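Long-range contacts in F420-dependent methylenetetrahydromethanopterin dehydrogenase (Methanopyrus kandleri, PDB 1QV9), which catalyses the reversible, coenzyme F420-dependent interconversion of methylene- and methenyl-tetrahydromethanopterin on the methanogenic route from carbon dioxide, working as a homohexamer: residues A[5-10]-A[61-66]; A[28-33]-A[264-269]; A[83-88]-A[110-115]; A[214-219]-A[231-236]. All blocks are in the same frame, centred on the assembly; numbering follows the deposited sequence. Where two conformers were deposited one is given.

From the N terminus, residues 5-10 form most of the first strand of the parallel sheet. Interaction 1 closes the first loop when the end of helix 46-63 returns to that strand at residues 61-66. Residues 28-33 fall within this loop but wait for residues 264-269, so interactions 1 and 2 cross. The long loop of interaction 2 brings the C-terminal tail back to the entrance of strand 33-39 and encloses interactions 3 and 4, which follow one another in series. Interaction 3 joins two helix ends beside the sheet. Interaction 4 pairs helices 197-223 and 227-257, its centre about 37 Å from that of interaction 1.

Interaction 1: residues A[5-10]-A[61-66]; sequences KAIFIK and EDFEPD
K5 reaches across the end of helix 46-63 in a bent conformation: CG lies anti to the carbonyl carbon, and the chain turns at chi3 (-72°). The aliphatic part crosses the F63 ring obliquely, with CD over one face, 4.1 Å from the ring centroid in a CH-pi contact. Beyond the bend, K5 NZ bonds F63 O at 2.9 Å, from above the carbonyl plane. Lysine suits this place: its methylenes cover the ring while the ammonium meets a carbonyl at a helix C terminus, where charge is probably welcome. A water also links K5 NZ to E64 OE1. F63 has CG anti to the backbone N (chi1 -172°), which brings the ring up against K5, A6 and I7; A6 O lies at the ring edge, 3.6 Å from F63 CE2. I7 CD1 rests on P65 CG. E64 breaks the helix with positive phi (54°), and D66 then grips the strand twice: its OD1 accepts K5 N at 2.8 Å, and its N donates to K5 O. F67 and V69 continue this pairing at I7. Helix 46-63 links strand 33-39 to strand 67-71 over the intervening strand 4-10, a beta-alpha-beta crossover of the parallel alpha/beta sheet.

Interaction 2: residues A[28-33]-A[264-269]; sequences ADREDV and TPHAPD
R30 carries this meeting of two irregular segments, and most of its side chain, from CG to NH2, runs over H266. From CB, CG is set anti to the carbonyl carbon; R30 CG passes A267 O at 3.9 Å, and CD lies over the H266 ring, 4.2 Å from its centroid. After the bend at chi3 (83°), the guanidinium stacks on the imidazole with planes 22° apart; V33 CG1 also lies over a guanidinium face. R30 NE donates to the syn lone pair of D32 OD2 at 2.9 Å and R30 NH1 to D32 OD1 at 3.0 Å, a side-on grip that fixes the rotation. NH2 bonds L24 O and D162 OD2. H266 ND1 bonds the E26 carboxylate and NE2 that of D162, consistent with a protonated ring. An alanine in place of R30 would remove the H266 stack and the grip on D32, and would probably leave the tail less firmly held and D32 relying more on K169. E31 N donates to P268 O at 2.7 Å, nearly straight (174°). R129 of a second subunit bonds D29 and H266 O. D162, bonding both R30 and H266, ties the loop before strand 33-39 and the C-terminal tail to helix 153-169.

Interaction 3: residues A[83-88]-A[110-115]; sequences AREMLA and EEQGLG
A Schellman motif ends helix 106-111 beside the last turn of helix 78-88, within the alpha/beta domain where both helices precede strands of the parallel sheet. G113 supplies its positive phi (74°), which glycine adopts without strain, and G113 N bonds back to E110 O at 3.0 Å. The close-packed part gathers round Q112 and L114. Q112 is extended beyond CG and so reaches the arginine: R84 NH2 donates to Q112 OE1 at 2.9 Å, but the bond is bent (133°) and comes from above the amide carbonyl plane. R84 is largely buried, and its nitrogens have further partners: NE donates to P75 O, NH2 forms a salt bridge with E108, and NH1 makes a weak hydrogen bond to S81. The small A88 allows a close approach, its CB lying 3.6 Å from Q112 CB. L114, with CG anti to the carbonyl carbon, sets CD1 3.9 Å from R84 CB, crossing the arginine at about a right angle, while L114 CD2 reaches L87 CB more loosely at 4.3 Å. A94 and I96 of strand 94-99 lie against the same leucine, so a branched apolar side chain fits this buried corner.

The outer side is looser. E85, an exposed residue, points away and barely touches Q112. At this margin a water replaces direct backbone bonding, donating one hydrogen bond to A88 O at 2.7 Å and another to Q112 O at 2.6 Å.

Interaction 4: residues A[214-219]-A[231-236]; sequences ADVSVE and VPIVAS
The carboxylate of E219 is the one flat group among the touching side chains, and no aromatic ring takes part. It meets I233 through a single oxygen: I233 CD1 lies 3.2 Å from E219 OE2, and the two side chains cross at about a right angle. The same OE2 is held by R185 and N186 of a third subunit, so the glutamate suits a place where an apolar helix interface borders a polar subunit contact. Its CG is anti to the backbone N and the chain is extended, which carries the charged end out to those partners, across I233 CD1.

Beside it, V216 and I233 interlock through methyl groups set against each other and against backbone carbonyls. I233 CG2 is 3.7 Å from V216 CG1 and 3.5 Å from V216 O. V216 CG1, anti to its backbone N, also presses on I233 O at 3.3 Å and on S236 OG at 3.6 Å. That hydroxyl is turned back to its own helix, S236 OG donating to I233 O at 2.8 Å on a carbonyl lone pair, so serine brings little bulk and its polar atom is satisfied. An alanine in place of I233 would remove the CG2 and CD1 contacts with V216 and E219, which would probably loosen the helix pair. The axes of segments 214-219 and 231-236 come within 8.2 Å, with 159° between their directions; their parent helices, 197-223 and 227-257, joined by a short connection, form an antiparallel helical hairpin, a building unit typical of helix bundles.

Interaction 1: residues A[5-10]-A[61-66]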
loop_
_atom_site.group_PDB
_atom_site.type_symbol
_atom_site.label_atom_id
_atom_site.label_comp_id
_atom_site.label_asym_id
_atom_site.label_seq_id
_atom_site.Cartn_x
_atom_site.Cartn_y
_atom_site.Cartn_z
ATOM N N LYS A 5 -38.614 22.718 -6.904
ATOM C CA LYS A 5 -37.740 23.335 -7.906
ATOM C C LYS A 5 -36.682 24.179 -7.223
ATOM O O LYS A 5 -36.956 24.826 -6.219
ATOM C CB LYS A 5 -38.561 24.212 -8.848
ATOM C CG LYS A 5 -39.428 23.382 -9.796
ATOM C CD LYS A 5 -40.273 24.239 -10.726
ATOM C CE LYS A 5 -41.403 24.926 -9.980
ATOM N NZ LYS A 5 -42.278 25.685 -10.928
ATOM N N ALA A 6 -35.462 24.150 -7.753
ATOM C CA ALA A 6 -34.399 24.964 -7.177
ATOM C C ALA A 6 -33.392 25.357 -8.259
ATOM O O ALA A 6 -33.247 24.658 -9.259
ATOM C CB ALA A 6 -33.667 24.198 -6.069
ATOM N N ILE A 7 -32.719 26.475 -8.045
ATOM C CA ILE A 7 -31.671 26.908 -8.974
ATOM C C ILE A 7 -30.396 26.894 -8.153
ATOM O O ILE A 7 -30.396 27.317 -7.000
ATOM C CB ILE A 7 -31.897 28.346 -9.492
ATOM C CG1 ILE A 7 -33.195 28.426 -10.307
ATOM C CG2 ILE A 7 -30.687 28.800 -10.382
ATOM C CD1 ILE A 7 -33.558 29.842 -10.745
ATOM N N PHE A 8 -29.317 26.386 -8.737
ATOM C CA PHE A 8 -28.009 26.352 -8.080
ATOM C C PHE A 8 -27.105 27.302 -8.842
ATOM O O PHE A 8 -27.078 27.262 -10.067
ATOM C CB PHE A 8 -27.405 24.943 -8.126
ATOM C CG PHE A 8 -28.117 23.965 -7.231
ATOM C CD1 PHE A 8 -29.272 23.310 -7.662
ATOM C CD2 PHE A 8 -27.621 23.701 -5.948
ATOM C CE1 PHE A 8 -29.933 22.387 -6.827
ATOM C CE2 PHE A 8 -28.283 22.763 -5.097
ATOM C CZ PHE A 8 -29.441 22.109 -5.553
ATOM N N ILE A 9 -26.366 28.157 -8.134
ATOM C CA ILE A 9 -25.452 29.101 -8.799
ATOM C C ILE A 9 -24.047 28.713 -8.376
ATOM O O ILE A 9 -23.776 28.584 -7.177
ATOM C CB ILE A 9 -25.738 30.549 -8.360
ATOM C CG1 ILE A 9 -27.213 30.880 -8.556
ATOM C CG2 ILE A 9 -24.841 31.522 -9.122
ATOM C CD1 ILE A 9 -27.622 32.224 -7.875
ATOM N N LYS A 10 -23.137 28.545 -9.347
ATOM C CA LYS A 10 -21.776 28.106 -9.048
ATOM C C LYS A 10 -20.760 29.096 -9.598
ATOM O O LYS A 10 -20.652 29.272 -10.823
ATOM C CB LYS A 10 -21.494 26.705 -9.668
ATOM C CG LYS A 10 -22.449 25.613 -9.200
ATOM C CD LYS A 10 -22.070 24.223 -9.709
ATOM C CE LYS A 10 -23.122 23.200 -9.246
ATOM N NZ LYS A 10 -22.659 21.796 -9.421
ATOM N N GLU A 61 -37.956 33.911 -12.839
ATOM C CA GLU A 61 -39.277 34.467 -13.152
ATOM C C GLU A 61 -40.227 33.434 -13.757
ATOM O O GLU A 61 -41.397 33.350 -13.365
ATOM C CB GLU A 61 -39.153 35.658 -14.106
ATOM C CG GLU A 61 -40.482 36.388 -14.310
ATOM C CD GLU A 61 -40.421 37.465 -15.381
ATOM O OE1 GLU A 61 -41.418 38.218 -15.516
ATOM O OE2 GLU A 61 -39.390 37.558 -16.094
ATOM N N ASP A 62 -39.736 32.644 -14.706
ATOM C CA ASP A 62 -40.573 31.626 -15.323
ATOM C C ASP A 62 -40.449 30.270 -14.641
ATOM O O ASP A 62 -41.387 29.463 -14.649
ATOM C CB ASP A 62 -40.211 31.469 -16.807
ATOM C CG ASP A 62 -41.073 30.434 -17.510
ATOM O OD1 ASP A 62 -40.566 29.322 -17.794
ATOM O OD2 ASP A 62 -42.263 30.726 -17.778
ATOM N N PHE A 63 -39.286 30.003 -14.055
ATOM C CA PHE A 63 -39.069 28.710 -13.419
ATOM C C PHE A 63 -39.724 28.608 -12.048
ATOM O O PHE A 63 -40.128 27.527 -11.666
ATOM C CB PHE A 63 -37.558 28.430 -13.328
ATOM C CG PHE A 63 -37.202 27.038 -12.864
ATOM C CD1 PHE A 63 -37.631 25.894 -13.550
ATOM C CD2 PHE A 63 -36.383 26.866 -11.740
ATOM C CE1 PHE A 63 -37.260 24.632 -13.134
ATOM C CE2 PHE A 63 -36.011 25.609 -11.323
ATOM C CZ PHE A 63 -36.442 24.479 -12.011
ATOM N N GLU A 64 -39.833 29.733 -11.346
ATOM C CA GLU A 64 -40.466 29.786 -10.024
ATOM C C GLU A 64 -39.861 28.786 -9.022
ATOM O O GLU A 64 -40.544 27.873 -8.521
ATOM C CB GLU A 64 -41.981 29.543 -10.154
ATOM C CG GLU A 64 -42.631 30.430 -11.199
ATOM C CD GLU A 64 -44.152 30.341 -11.214
ATOM O OE1 GLU A 64 -44.697 29.227 -11.065
ATOM O OE2 GLU A 64 -44.798 31.399 -11.391
ATOM N N PRO A 65 -38.557 28.924 -8.738
ATOM C CA PRO A 65 -37.906 28.023 -7.787
ATOM C C PRO A 65 -38.427 28.201 -6.356
ATOM O O PRO A 65 -38.846 29.295 -5.972
ATOM C CB PRO A 65 -36.441 28.429 -7.875
ATOM C CG PRO A 65 -36.495 29.873 -8.187
ATOM C CD PRO A 65 -37.628 29.970 -9.201
ATOM N N ASP A 66 -38.389 27.106 -5.594
ATOM C CA ASP A 66 -38.782 27.135 -4.187
ATOM C C ASP A 66 -37.608 27.685 -3.371
ATOM O O ASP A 66 -37.790 28.301 -2.341
ATOM C CB ASP A 66 -39.171 25.730 -3.777
ATOM C CG ASP A 66 -40.377 25.247 -4.540
ATOM O OD1 ASP A 66 -40.324 24.153 -5.146
ATOM O OD2 ASP A 66 -41.398 25.989 -4.539
HETATM O O HOH W 1 -44.430 26.724 -9.537
#

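Interaction 2: residues A[28-33]-A[264-269]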
loop_
_atom_site.group_PDB
_atom_site.type_symbol
_atom_site.label_atom_id
_atom_site.label_comp_id
_atom_site.label_asym_id
_atom_site.label_seq_id
_atom_site.Cartn_x
_atom_site.Cartn_y
_atom_site.Cartn_z
ATOM N N ALA A 28 -30.699 10.355 -11.479
ATOM C CA ALA A 28 -31.580 11.164 -12.320
ATOM C C ALA A 28 -32.983 10.581 -12.470
ATOM O O ALA A 28 -33.693 10.935 -13.408
ATOM C CB ALA A 28 -30.960 11.363 -13.714
ATOM N N ASP A 29 -33.378 9.716 -11.548
ATOM C CA ASP A 29 -34.705 9.115 -11.616
ATOM C C ASP A 29 -35.692 9.665 -10.600
ATOM O O ASP A 29 -36.764 9.096 -10.407
ATOM C CB ASP A 29 -34.623 7.576 -11.508
ATOM C CG ASP A 29 -33.814 7.110 -10.318
ATOM O OD1 ASP A 29 -33.723 7.875 -9.343
ATOM O OD2 ASP A 29 -33.272 5.975 -10.353
ATOM N N ARG A 30 -35.360 10.772 -9.939
ATOM C CA ARG A 30 -36.309 11.342 -8.991
ATOM C C ARG A 30 -37.393 12.091 -9.747
ATOM O O ARG A 30 -37.117 12.973 -10.563
ATOM C CB ARG A 30 -35.660 12.326 -8.018
ATOM C CG ARG A 30 -35.101 11.701 -6.783
ATOM C CD ARG A 30 -34.536 12.762 -5.848
ATOM N NE ARG A 30 -35.537 13.400 -4.987
ATOM C CZ ARG A 30 -35.230 14.115 -3.909
ATOM N NH1 ARG A 30 -36.188 14.655 -3.151
ATOM N NH2 ARG A 30 -33.950 14.308 -3.574
ATOM N N GLU A 31 -38.637 11.756 -9.448
ATOM C CA GLU A 31 -39.755 12.402 -10.110
ATOM C C GLU A 31 -40.249 13.634 -9.365
ATOM O O GLU A 31 -41.131 14.341 -9.842
ATOM C CB GLU A 31 -40.913 11.401 -10.230
ATOM C CG GLU A 31 -40.486 10.001 -10.673
ATOM C CD GLU A 31 -41.655 9.016 -10.765
ATOM O OE1 GLU A 31 -42.150 8.787 -11.889
ATOM O OE2 GLU A 31 -42.085 8.473 -9.715
ATOM N N ASP A 32 -39.695 13.901 -8.188
ATOM C CA ASP A 32 -40.160 15.030 -7.389
ATOM C C ASP A 32 -39.309 16.287 -7.331
ATOM O O ASP A 32 -39.580 17.153 -6.514
ATOM C CB ASP A 32 -40.399 14.581 -5.954
ATOM C CG ASP A 32 -39.114 14.123 -5.274
ATOM O OD1 ASP A 32 -38.997 14.297 -4.048
ATOM O OD2 ASP A 32 -38.240 13.576 -5.983
ATOM N N VAL A 33 -38.286 16.386 -8.178
ATOM C CA VAL A 33 -37.440 17.577 -8.203
ATOM C C VAL A 33 -37.113 17.990 -9.634
ATOM O O VAL A 33 -37.144 17.174 -10.545
ATOM C CB VAL A 33 -36.076 17.336 -7.470
ATOM C CG1 VAL A 33 -36.317 17.020 -6.015
ATOM C CG2 VAL A 33 -35.295 16.195 -8.162
ATOM N N THR A 264 -27.706 5.418 1.304
ATOM C CA THR A 264 -28.976 6.125 1.478
ATOM C C THR A 264 -29.440 6.701 0.150
ATOM O O THR A 264 -29.416 7.913 -0.070
ATOM C CB THR A 264 -28.878 7.263 2.555
ATOM O OG1 THR A 264 -27.832 8.211 2.211
ATOM C CG2 THR A 264 -28.607 6.666 3.918
ATOM N N PRO A 265 -29.873 5.818 -0.774
ATOM C CA PRO A 265 -30.347 6.231 -2.095
ATOM C C PRO A 265 -31.752 6.789 -2.068
ATOM O O PRO A 265 -32.523 6.521 -1.134
ATOM C CB PRO A 265 -30.298 4.942 -2.905
ATOM C CG PRO A 265 -30.730 3.921 -1.844
ATOM C CD PRO A 265 -29.953 4.352 -0.609
ATOM N N HIS A 266 -32.063 7.589 -3.081
ATOM C CA HIS A 266 -33.408 8.142 -3.233
ATOM C C HIS A 266 -34.308 7.186 -4.016
ATOM O O HIS A 266 -33.868 6.556 -4.967
ATOM C CB HIS A 266 -33.352 9.465 -4.011
ATOM C CG HIS A 266 -32.687 10.568 -3.264
ATOM N ND1 HIS A 266 -31.370 10.915 -3.492
ATOM C CD2 HIS A 266 -33.134 11.389 -2.289
ATOM C CE1 HIS A 266 -31.037 11.911 -2.690
ATOM N NE2 HIS A 266 -32.089 12.220 -1.949
ATOM N N ALA A 267 -35.569 7.080 -3.589
ATOM C CA ALA A 267 -36.569 6.294 -4.327
ATOM C C ALA A 267 -37.063 7.275 -5.410
ATOM O O ALA A 267 -36.768 8.467 -5.359
ATOM C CB ALA A 267 -37.737 5.914 -3.405
ATOM N N PRO A 268 -37.828 6.789 -6.405
ATOM C CA PRO A 268 -38.338 7.660 -7.472
ATOM C C PRO A 268 -39.220 8.800 -6.974
ATOM O O PRO A 268 -39.277 9.871 -7.592
ATOM C CB PRO A 268 -39.101 6.691 -8.370
ATOM C CG PRO A 268 -38.300 5.443 -8.228
ATOM C CD PRO A 268 -38.058 5.374 -6.737
ATOM N N ASP A 269 -39.913 8.567 -5.858
ATOM C CA ASP A 269 -40.781 9.571 -5.277
ATOM C C ASP A 269 -40.022 10.509 -4.341
ATOM O O ASP A 269 -40.596 11.382 -3.700
ATOM C CB ASP A 269 -41.980 8.888 -4.573
ATOM C CG ASP A 269 -41.631 8.296 -3.209
ATOM O OD1 ASP A 269 -40.442 8.154 -2.866
ATOM O OD2 ASP A 269 -42.577 7.952 -2.461
#

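Interaction 3: residues A[83-88]-A[110-115]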
loop_
_atom_site.group_PDB
_atom_site.type_symbol
_atom_site.label_atom_id
_atom_site.label_comp_id
_atom_site.label_asym_id
_atom_site.label_seq_id
_atom_site.Cartn_x
_atom_site.Cartn_y
_atom_site.Cartn_z
ATOM N N ALA A 83 -23.296 38.391 -4.310
ATOM C CA ALA A 83 -24.355 37.410 -4.470
ATOM C C ALA A 83 -25.240 37.409 -3.215
ATOM O O ALA A 83 -26.468 37.260 -3.330
ATOM C CB ALA A 83 -23.780 36.013 -4.652
ATOM N N ARG A 84 -24.617 37.497 -2.039
ATOM C CA ARG A 84 -25.390 37.505 -0.798
ATOM C C ARG A 84 -26.333 38.686 -0.768
ATOM O O ARG A 84 -27.497 38.521 -0.470
ATOM C CB ARG A 84 -24.468 37.490 0.420
ATOM C CG ARG A 84 -23.804 36.135 0.631
ATOM C CD ARG A 84 -23.083 36.053 1.958
ATOM N NE ARG A 84 -21.901 36.911 2.025
ATOM C CZ ARG A 84 -21.796 37.964 2.825
ATOM N NH1 ARG A 84 -20.680 38.684 2.813
ATOM N NH2 ARG A 84 -22.805 38.295 3.637
ATOM N N GLU A 85 -25.851 39.870 -1.134
ATOM C CA GLU A 85 -26.720 41.045 -1.157
ATOM C C GLU A 85 -27.910 40.858 -2.101
ATOM O O GLU A 85 -29.067 41.120 -1.746
ATOM C CB GLU A 85 -25.958 42.258 -1.636
ATOM C CG GLU A 85 -24.885 42.760 -0.740
ATOM C CD GLU A 85 -24.293 44.058 -1.289
ATOM O OE1 GLU A 85 -25.085 44.983 -1.611
ATOM O OE2 GLU A 85 -23.049 44.149 -1.401
HETATM N N MSE A 86 -27.617 40.405 -3.316
HETATM C CA MSE A 86 -28.658 40.198 -4.307
HETATM C C MSE A 86 -29.682 39.151 -3.901
HETATM O O MSE A 86 -30.874 39.357 -4.083
HETATM C CB MSE A 86 -28.014 39.845 -5.653
HETATM C CG MSE A 86 -26.978 40.887 -6.097
HETATM SE SE MSE A 86 -25.992 40.366 -7.685
HETATM C CE MSE A 86 -27.470 40.348 -8.990
ATOM N N LEU A 87 -29.227 38.021 -3.364
ATOM C CA LEU A 87 -30.143 36.977 -2.949
ATOM C C LEU A 87 -30.945 37.391 -1.728
ATOM O O LEU A 87 -32.128 37.050 -1.616
ATOM C CB LEU A 87 -29.377 35.669 -2.680
ATOM C CG LEU A 87 -28.804 35.092 -3.986
ATOM C CD1 LEU A 87 -27.887 33.914 -3.662
ATOM C CD2 LEU A 87 -29.936 34.665 -4.933
ATOM N N ALA A 88 -30.304 38.134 -0.838
ATOM C CA ALA A 88 -30.972 38.603 0.377
ATOM C C ALA A 88 -32.086 39.579 -0.007
ATOM O O ALA A 88 -33.118 39.645 0.676
ATOM C CB ALA A 88 -29.975 39.289 1.287
ATOM N N GLU A 110 -27.098 35.694 8.689
ATOM C CA GLU A 110 -28.320 35.485 9.467
ATOM C C GLU A 110 -29.182 36.745 9.386
ATOM O O GLU A 110 -30.388 36.660 9.244
ATOM C CB GLU A 110 -27.979 35.114 10.915
ATOM C CG GLU A 110 -27.182 33.802 10.973
ATOM C CD GLU A 110 -26.823 33.345 12.372
ATOM O OE1 GLU A 110 -27.147 34.062 13.342
ATOM O OE2 GLU A 110 -26.200 32.267 12.502
ATOM N N GLU A 111 -28.547 37.905 9.421
ATOM C CA GLU A 111 -29.282 39.167 9.307
ATOM C C GLU A 111 -29.902 39.293 7.904
ATOM O O GLU A 111 -30.964 39.882 7.744
ATOM C CB GLU A 111 -28.345 40.350 9.555
ATOM C CG GLU A 111 -29.069 41.699 9.558
ATOM C CD GLU A 111 -28.122 42.880 9.716
ATOM O OE1 GLU A 111 -27.283 42.855 10.647
ATOM O OE2 GLU A 111 -28.223 43.838 8.913
ATOM N N GLN A 112 -29.242 38.704 6.902
ATOM C CA GLN A 112 -29.704 38.744 5.520
ATOM C C GLN A 112 -30.791 37.727 5.278
ATOM O O GLN A 112 -31.321 37.646 4.177
ATOM C CB GLN A 112 -28.524 38.493 4.537
ATOM C CG GLN A 112 -27.543 39.635 4.439
ATOM C CD GLN A 112 -26.287 39.281 3.633
ATOM O OE1 GLN A 112 -25.701 38.224 3.826
ATOM N NE2 GLN A 112 -25.852 40.190 2.764
ATOM N N GLY A 113 -31.095 36.914 6.294
ATOM C CA GLY A 113 -32.146 35.934 6.161
ATOM C C GLY A 113 -31.725 34.766 5.294
ATOM O O GLY A 113 -32.570 34.066 4.749
ATOM N N LEU A 114 -30.418 34.549 5.215
ATOM C CA LEU A 114 -29.885 33.468 4.386
ATOM C C LEU A 114 -29.472 32.247 5.184
ATOM O O LEU A 114 -29.000 32.382 6.308
ATOM C CB LEU A 114 -28.640 33.972 3.643
ATOM C CG LEU A 114 -28.834 35.122 2.662
ATOM C CD1 LEU A 114 -27.444 35.672 2.257
ATOM C CD2 LEU A 114 -29.636 34.667 1.449
ATOM N N GLY A 115 -29.702 31.055 4.618
ATOM C CA GLY A 115 -29.210 29.847 5.246
ATOM C C GLY A 115 -27.755 29.656 4.795
ATOM O O GLY A 115 -27.254 30.356 3.878
HETATM O O HOH W 2 -33.531 38.238 2.994
#

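Interaction 4: residues A[214-219]-A[231-236]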
loop_
_atom_site.group_PDB
_atom_site.type_symbol
_atom_site.label_atom_id
_atom_site.label_comp_id
_atom_site.label_asym_id
_atom_site.label_seq_id
_atom_site.Cartn_x
_atom_site.Cartn_y
_atom_site.Cartn_z
ATOM N N ALA A 214 -5.999 24.076 4.284
ATOM C CA ALA A 214 -6.311 25.460 3.938
ATOM C C ALA A 214 -5.283 26.449 4.459
ATOM O O ALA A 214 -4.899 27.385 3.741
ATOM C CB ALA A 214 -7.689 25.822 4.437
ATOM N N ASP A 215 -4.831 26.252 5.689
ATOM C CA ASP A 215 -3.850 27.180 6.249
ATOM C C ASP A 215 -2.551 27.135 5.472
ATOM O O ASP A 215 -1.877 28.166 5.315
ATOM C CB ASP A 215 -3.578 26.871 7.721
ATOM C CG ASP A 215 -4.751 27.228 8.625
ATOM O OD1 ASP A 215 -4.591 27.128 9.861
ATOM O OD2 ASP A 215 -5.831 27.609 8.112
ATOM N N VAL A 216 -2.180 25.951 4.977
ATOM C CA VAL A 216 -0.943 25.822 4.209
ATOM C C VAL A 216 -1.074 26.504 2.848
ATOM O O VAL A 216 -0.167 27.211 2.394
ATOM C CB VAL A 216 -0.509 24.311 4.033
ATOM C CG1 VAL A 216 0.781 24.219 3.161
ATOM C CG2 VAL A 216 -0.335 23.688 5.426
ATOM N N SER A 217 -2.189 26.266 2.162
ATOM C CA SER A 217 -2.444 26.903 0.893
ATOM C C SER A 217 -2.456 28.438 1.041
ATOM O O SER A 217 -1.904 29.138 0.207
ATOM C CB SER A 217 -3.792 26.435 0.334
ATOM O OG SER A 217 -3.701 25.048 -0.010
ATOM N N VAL A 218 -3.102 28.915 2.096
ATOM C CA VAL A 218 -3.197 30.363 2.340
ATOM C C VAL A 218 -1.784 30.905 2.569
ATOM O O VAL A 218 -1.430 31.951 2.020
ATOM C CB VAL A 218 -4.123 30.663 3.548
ATOM C CG1 VAL A 218 -3.952 32.137 4.012
ATOM C CG2 VAL A 218 -5.582 30.423 3.156
ATOM N N GLU A 219 -0.961 30.194 3.342
ATOM C CA GLU A 219 0.405 30.678 3.565
ATOM C C GLU A 219 1.185 30.753 2.249
ATOM O O GLU A 219 1.890 31.724 1.969
ATOM C CB GLU A 219 1.157 29.775 4.536
ATOM C CG GLU A 219 2.623 30.178 4.737
ATOM C CD GLU A 219 3.395 29.167 5.566
ATOM O OE1 GLU A 219 2.776 28.535 6.425
ATOM O OE2 GLU A 219 4.615 29.019 5.366
ATOM N N VAL A 231 6.547 27.633 -3.550
ATOM C CA VAL A 231 6.196 26.490 -4.429
ATOM C C VAL A 231 6.178 25.192 -3.566
ATOM O O VAL A 231 5.184 24.411 -3.640
ATOM C CB VAL A 231 7.148 26.356 -5.646
ATOM C CG1 VAL A 231 6.791 25.114 -6.496
ATOM C CG2 VAL A 231 7.014 27.609 -6.513
ATOM N N PRO A 232 7.229 24.926 -2.753
ATOM C CA PRO A 232 7.235 23.724 -1.905
ATOM C C PRO A 232 6.060 23.785 -0.922
ATOM O O PRO A 232 5.409 22.760 -0.629
ATOM C CB PRO A 232 8.564 23.804 -1.154
ATOM C CG PRO A 232 9.465 24.458 -2.153
ATOM C CD PRO A 232 8.591 25.521 -2.811
ATOM N N ILE A 233 5.765 24.971 -0.381
ATOM C CA ILE A 233 4.668 25.060 0.549
ATOM C C ILE A 233 3.328 24.650 -0.095
ATOM O O ILE A 233 2.604 23.813 0.494
ATOM C CB ILE A 233 4.578 26.505 1.169
ATOM C CG1 ILE A 233 5.811 26.717 2.067
ATOM C CG2 ILE A 233 3.286 26.681 1.963
ATOM C CD1 ILE A 233 5.944 28.162 2.577
ATOM N N VAL A 234 2.968 25.211 -1.249
ATOM C CA VAL A 234 1.657 24.831 -1.806
ATOM C C VAL A 234 1.661 23.353 -2.216
ATOM O O VAL A 234 0.612 22.690 -2.111
ATOM C CB VAL A 234 1.188 25.706 -2.989
ATOM C CG1 VAL A 234 0.960 27.159 -2.495
ATOM C CG2 VAL A 234 2.146 25.629 -4.143
ATOM N N ALA A 235 2.803 22.826 -2.633
ATOM C CA ALA A 235 2.858 21.404 -3.035
ATOM C C ALA A 235 2.650 20.530 -1.822
ATOM O O ALA A 235 2.033 19.453 -1.915
ATOM C CB ALA A 235 4.187 21.062 -3.666
ATOM N N SER A 236 3.157 20.957 -0.659
ATOM C CA SER A 236 2.994 20.157 0.544
ATOM C C SER A 236 1.513 20.063 0.951
ATOM O O SER A 236 1.098 19.047 1.496
ATOM C CB SER A 236 3.871 20.707 1.692
ATOM O OG SER A 236 3.287 21.839 2.283
#